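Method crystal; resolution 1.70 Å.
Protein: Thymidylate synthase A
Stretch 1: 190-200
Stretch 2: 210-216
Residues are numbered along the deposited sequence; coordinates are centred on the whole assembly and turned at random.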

# COMPACT_ATOMS: atom_id res chain seq x y z
N PHE A 190 1.92 18.94 -2.23
CA PHE A 190 1.59 18.91 -3.66
C PHE A 190 0.84 17.58 -3.98
O PHE A 190 -0.17 17.57 -4.70
CB PHE A 190 2.92 18.94 -4.37
CG PHE A 190 2.85 18.99 -5.86
CD1 PHE A 190 2.81 20.24 -6.55
CD2 PHE A 190 2.95 17.83 -6.58
CE1 PHE A 190 2.89 20.25 -7.93
CE2 PHE A 190 3.03 17.85 -8.01
CZ PHE A 190 3.00 19.05 -8.66
N ASN A 191 1.39 16.46 -3.52
CA ASN A 191 0.84 15.11 -3.78
C ASN A 191 -0.52 14.86 -3.13
O ASN A 191 -1.43 14.34 -3.78
CB ASN A 191 1.83 14.08 -3.29
CG ASN A 191 2.98 13.88 -4.24
OD1 ASN A 191 2.86 14.02 -5.50
ND2 ASN A 191 4.10 13.52 -3.68
N VAL A 192 -0.75 15.40 -1.92
CA VAL A 192 -1.98 15.17 -1.18
C VAL A 192 -3.10 15.94 -1.94
O VAL A 192 -4.19 15.36 -2.20
CB VAL A 192 -1.86 15.67 0.20
CG1 VAL A 192 -3.21 15.71 0.94
CG2 VAL A 192 -0.96 14.74 1.01
N PHE A 193 -2.82 17.19 -2.33
CA PHE A 193 -3.86 17.95 -3.09
C PHE A 193 -4.18 17.29 -4.44
O PHE A 193 -5.31 17.04 -4.76
CB PHE A 193 -3.35 19.39 -3.33
CG PHE A 193 -4.28 20.21 -4.25
CD1 PHE A 193 -5.50 20.64 -3.79
CD2 PHE A 193 -3.92 20.50 -5.57
CE1 PHE A 193 -6.38 21.40 -4.65
CE2 PHE A 193 -4.77 21.23 -6.43
CZ PHE A 193 -5.98 21.68 -5.98
N GLN A 194 -3.14 16.87 -5.15
CA GLN A 194 -3.24 16.34 -6.49
C GLN A 194 -4.12 15.09 -6.55
O GLN A 194 -4.99 15.02 -7.42
CB GLN A 194 -1.82 16.06 -6.95
CG GLN A 194 -1.60 15.07 -8.02
CD GLN A 194 -0.07 14.95 -8.33
OE1 GLN A 194 0.42 15.50 -9.33
NE2 GLN A 194 0.64 14.29 -7.47
N TYR A 195 -3.98 14.18 -5.60
CA TYR A 195 -4.80 12.96 -5.64
C TYR A 195 -6.25 13.18 -5.22
O TYR A 195 -7.17 12.42 -5.65
CB TYR A 195 -4.09 11.72 -4.97
CG TYR A 195 -3.21 11.06 -5.99
CD1 TYR A 195 -1.91 11.59 -6.30
CD2 TYR A 195 -3.68 9.92 -6.71
CE1 TYR A 195 -1.11 11.00 -7.28
CE2 TYR A 195 -2.91 9.33 -7.71
CZ TYR A 195 -1.61 9.89 -7.98
OH TYR A 195 -0.89 9.30 -8.99
N ASN A 196 -6.48 14.21 -4.38
CA ASN A 196 -7.87 14.50 -4.04
C ASN A 196 -8.60 15.07 -5.30
O ASN A 196 -9.80 14.78 -5.59
CB ASN A 196 -7.92 15.52 -2.88
CG ASN A 196 -9.32 15.71 -2.37
OD1 ASN A 196 -9.92 16.66 -2.74
ND2 ASN A 196 -9.90 14.71 -1.65
N VAL A 197 -7.86 15.85 -6.10
CA VAL A 197 -8.47 16.35 -7.36
C VAL A 197 -8.86 15.13 -8.26
O VAL A 197 -9.98 15.04 -8.75
CB VAL A 197 -7.51 17.33 -8.13
CG1 VAL A 197 -8.19 17.82 -9.44
CG2 VAL A 197 -7.30 18.51 -7.22
N LEU A 198 -8.01 14.10 -8.28
CA LEU A 198 -8.31 12.95 -9.10
C LEU A 198 -9.61 12.27 -8.53
O LEU A 198 -10.42 11.79 -9.32
CB LEU A 198 -7.17 11.92 -9.02
CG LEU A 198 -7.37 10.67 -9.88
CD1 LEU A 198 -7.33 11.04 -11.43
CD2 LEU A 198 -6.22 9.66 -9.49
N GLN A 199 -9.76 12.21 -7.21
CA GLN A 199 -10.95 11.62 -6.62
C GLN A 199 -12.19 12.35 -7.13
O GLN A 199 -13.23 11.68 -7.48
CB GLN A 199 -10.95 11.73 -5.11
CG GLN A 199 -12.04 10.89 -4.49
CD GLN A 199 -11.99 10.94 -2.98
OE1 GLN A 199 -11.26 11.75 -2.44
NE2 GLN A 199 -12.79 10.10 -2.28
N ARG A 200 -12.17 13.69 -7.00
CA ARG A 200 -13.29 14.53 -7.46
C ARG A 200 -13.56 14.37 -8.94
O ARG A 200 -14.75 14.28 -9.34
CB ARG A 200 -13.03 16.01 -7.10
CG ARG A 200 -12.96 16.17 -5.51
CD ARG A 200 -12.55 17.58 -5.06
NE ARG A 200 -12.43 17.54 -3.61
CZ ARG A 200 -13.28 18.13 -2.78
NH1 ARG A 200 -14.27 18.92 -3.23
NH2 ARG A 200 -13.08 17.99 -1.50
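Stretch 2 210-216: LGEYIFN

Residues 210-216 of thymidylate synthase A form part of a β-strand that lies against the helix of residues 190-200, and both elements continue beyond the stretches at each end. The strand is extended throughout, with Gly211 at phi/psi -99/-152 and Tyr213 to Phe215 in the usual β region. Its N-to-C direction makes an angle of 147° with that of the helix, so the two run roughly antiparallel but visibly skewed, and their axes approach to 9.6 Å. The register follows this direction: the CA of Phe215 lies 6.9 Å from the CA of Val192, the CA of Tyr213 lies 6.9 Å from the CA of Asn196, and the CA of Leu210 lies 7.1 Å from the CA of Arg200. Alternation along the strand sends the CA-to-CB bonds of Tyr213 and Phe215 toward the helix, while that of Glu212 points away and Ile214 is out of reach.

Two hydrogen bonds link the stretches, and each joins a side chain of one to a backbone carbonyl of the other. Tyr213, with chi1 in the t well, reaches the helix backbone, where its OH donates to Val192 O at a short 2.5 Å. Val192 O also accepts a weak helical bond from Asn196 N at 3.4 Å; Asn196 N also bonds weakly to Phe193 O, at 3.1 Å. A tyrosine suits the site, since its ring can pack on the helix while its hydroxyl satisfies a buried polar group. In the other direction, Gln199 extends with chi1 and chi2 both t, and its NE2 donates to Glu212 O at 3.1 Å. The long, uncharged side chain spans the gap to the strand and carries an amide that can serve the backbone there.

The aromatic rings supply much of the apolar packing. Val192 CG2 sits 3.8 Å from the centroid of the Phe215 ring, only 9° off the ring normal, a nearly ideal CH-π contact over the face. The other methyl of Val192 also serves Tyr213, for Val192 CG1 lies 4.1 Å from Tyr213 CE2. Asn196 CB lies over a face of the Tyr213 ring, 4.1 Å from its centroid, so even a polar residue offers its aliphatic carbon to the aromatic surface. Tyr195 CB adds an apolar contact to Tyr213 CE1 at 4.1 Å, although the end of the Tyr195 side chain leads away from the strand. Beside Phe215, Asn191 CB approaches Phe215 CZ to 3.9 Å.

At the other end of the contact, Leu210 CD2 meets Gln199 CG at 3.9 Å, and Leu210 CD1 lies over one face of the Arg200 guanidinium, 3.9 Å from Arg200 CZ. The flat face of a guanidinium tolerates such a methyl because its N-H groups point outward in the plane; here Arg200 NE donates to Asn196 OD1 at 2.8 Å, one turn back along the helix. Altogether the contact buries 537 Å², summed over both sides.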

# COMPACT_ATOMS: atom_id res chain seq x y z
N LEU A 210 -18.79 11.86 -2.96
CA LEU A 210 -17.44 11.74 -2.45
C LEU A 210 -17.39 11.07 -1.11
O LEU A 210 -18.11 11.47 -0.16
CB LEU A 210 -16.76 13.13 -2.27
CG LEU A 210 -16.37 13.87 -3.52
CD1 LEU A 210 -15.90 15.25 -3.03
CD2 LEU A 210 -15.29 13.12 -4.40
N GLY A 211 -16.54 10.04 -1.03
CA GLY A 211 -16.37 9.38 0.23
C GLY A 211 -15.13 9.92 0.88
O GLY A 211 -14.73 11.09 0.70
N GLU A 212 -14.52 9.07 1.69
CA GLU A 212 -13.30 9.47 2.44
C GLU A 212 -12.08 9.52 1.53
O GLU A 212 -12.10 8.87 0.47
CB GLU A 212 -13.10 8.38 3.53
CG GLU A 212 -12.10 8.78 4.52
CD GLU A 212 -12.29 8.07 5.83
OE1 GLU A 212 -12.98 7.02 5.86
OE2 GLU A 212 -11.73 8.56 6.83
N TYR A 213 -11.01 10.27 1.92
CA TYR A 213 -9.79 10.31 1.07
C TYR A 213 -8.66 10.02 2.08
O TYR A 213 -8.59 10.68 3.11
CB TYR A 213 -9.63 11.71 0.50
CG TYR A 213 -8.26 11.93 -0.11
CD1 TYR A 213 -7.74 11.12 -1.12
CD2 TYR A 213 -7.49 13.00 0.31
CE1 TYR A 213 -6.48 11.41 -1.69
CE2 TYR A 213 -6.25 13.30 -0.27
CZ TYR A 213 -5.77 12.49 -1.29
OH TYR A 213 -4.57 12.87 -1.96
N ILE A 214 -7.89 8.96 1.85
CA ILE A 214 -6.84 8.49 2.75
C ILE A 214 -5.50 8.53 1.98
O ILE A 214 -5.40 7.95 0.92
CB ILE A 214 -7.21 7.06 3.15
CG1 ILE A 214 -8.59 7.09 3.82
CG2 ILE A 214 -6.18 6.50 4.08
CD1 ILE A 214 -9.47 5.97 3.39
N PHE A 215 -4.44 8.99 2.64
CA PHE A 215 -3.14 9.17 1.99
C PHE A 215 -2.13 8.56 2.95
O PHE A 215 -1.99 8.99 4.10
CB PHE A 215 -2.86 10.64 1.79
CG PHE A 215 -1.64 10.93 0.86
CD1 PHE A 215 -0.33 10.80 1.34
CD2 PHE A 215 -1.84 11.23 -0.48
CE1 PHE A 215 0.82 10.95 0.48
CE2 PHE A 215 -0.71 11.41 -1.42
CZ PHE A 215 0.61 11.27 -0.95
N ASN A 216 -1.53 7.49 2.50
CA ASN A 216 -0.56 6.74 3.33
C ASN A 216 0.83 7.01 2.88
O ASN A 216 1.07 6.99 1.67
CB ASN A 216 -0.78 5.24 3.09
CG ASN A 216 -2.11 4.75 3.68
OD1 ASN A 216 -2.36 4.95 4.88
ND2 ASN A 216 -3.03 4.32 2.83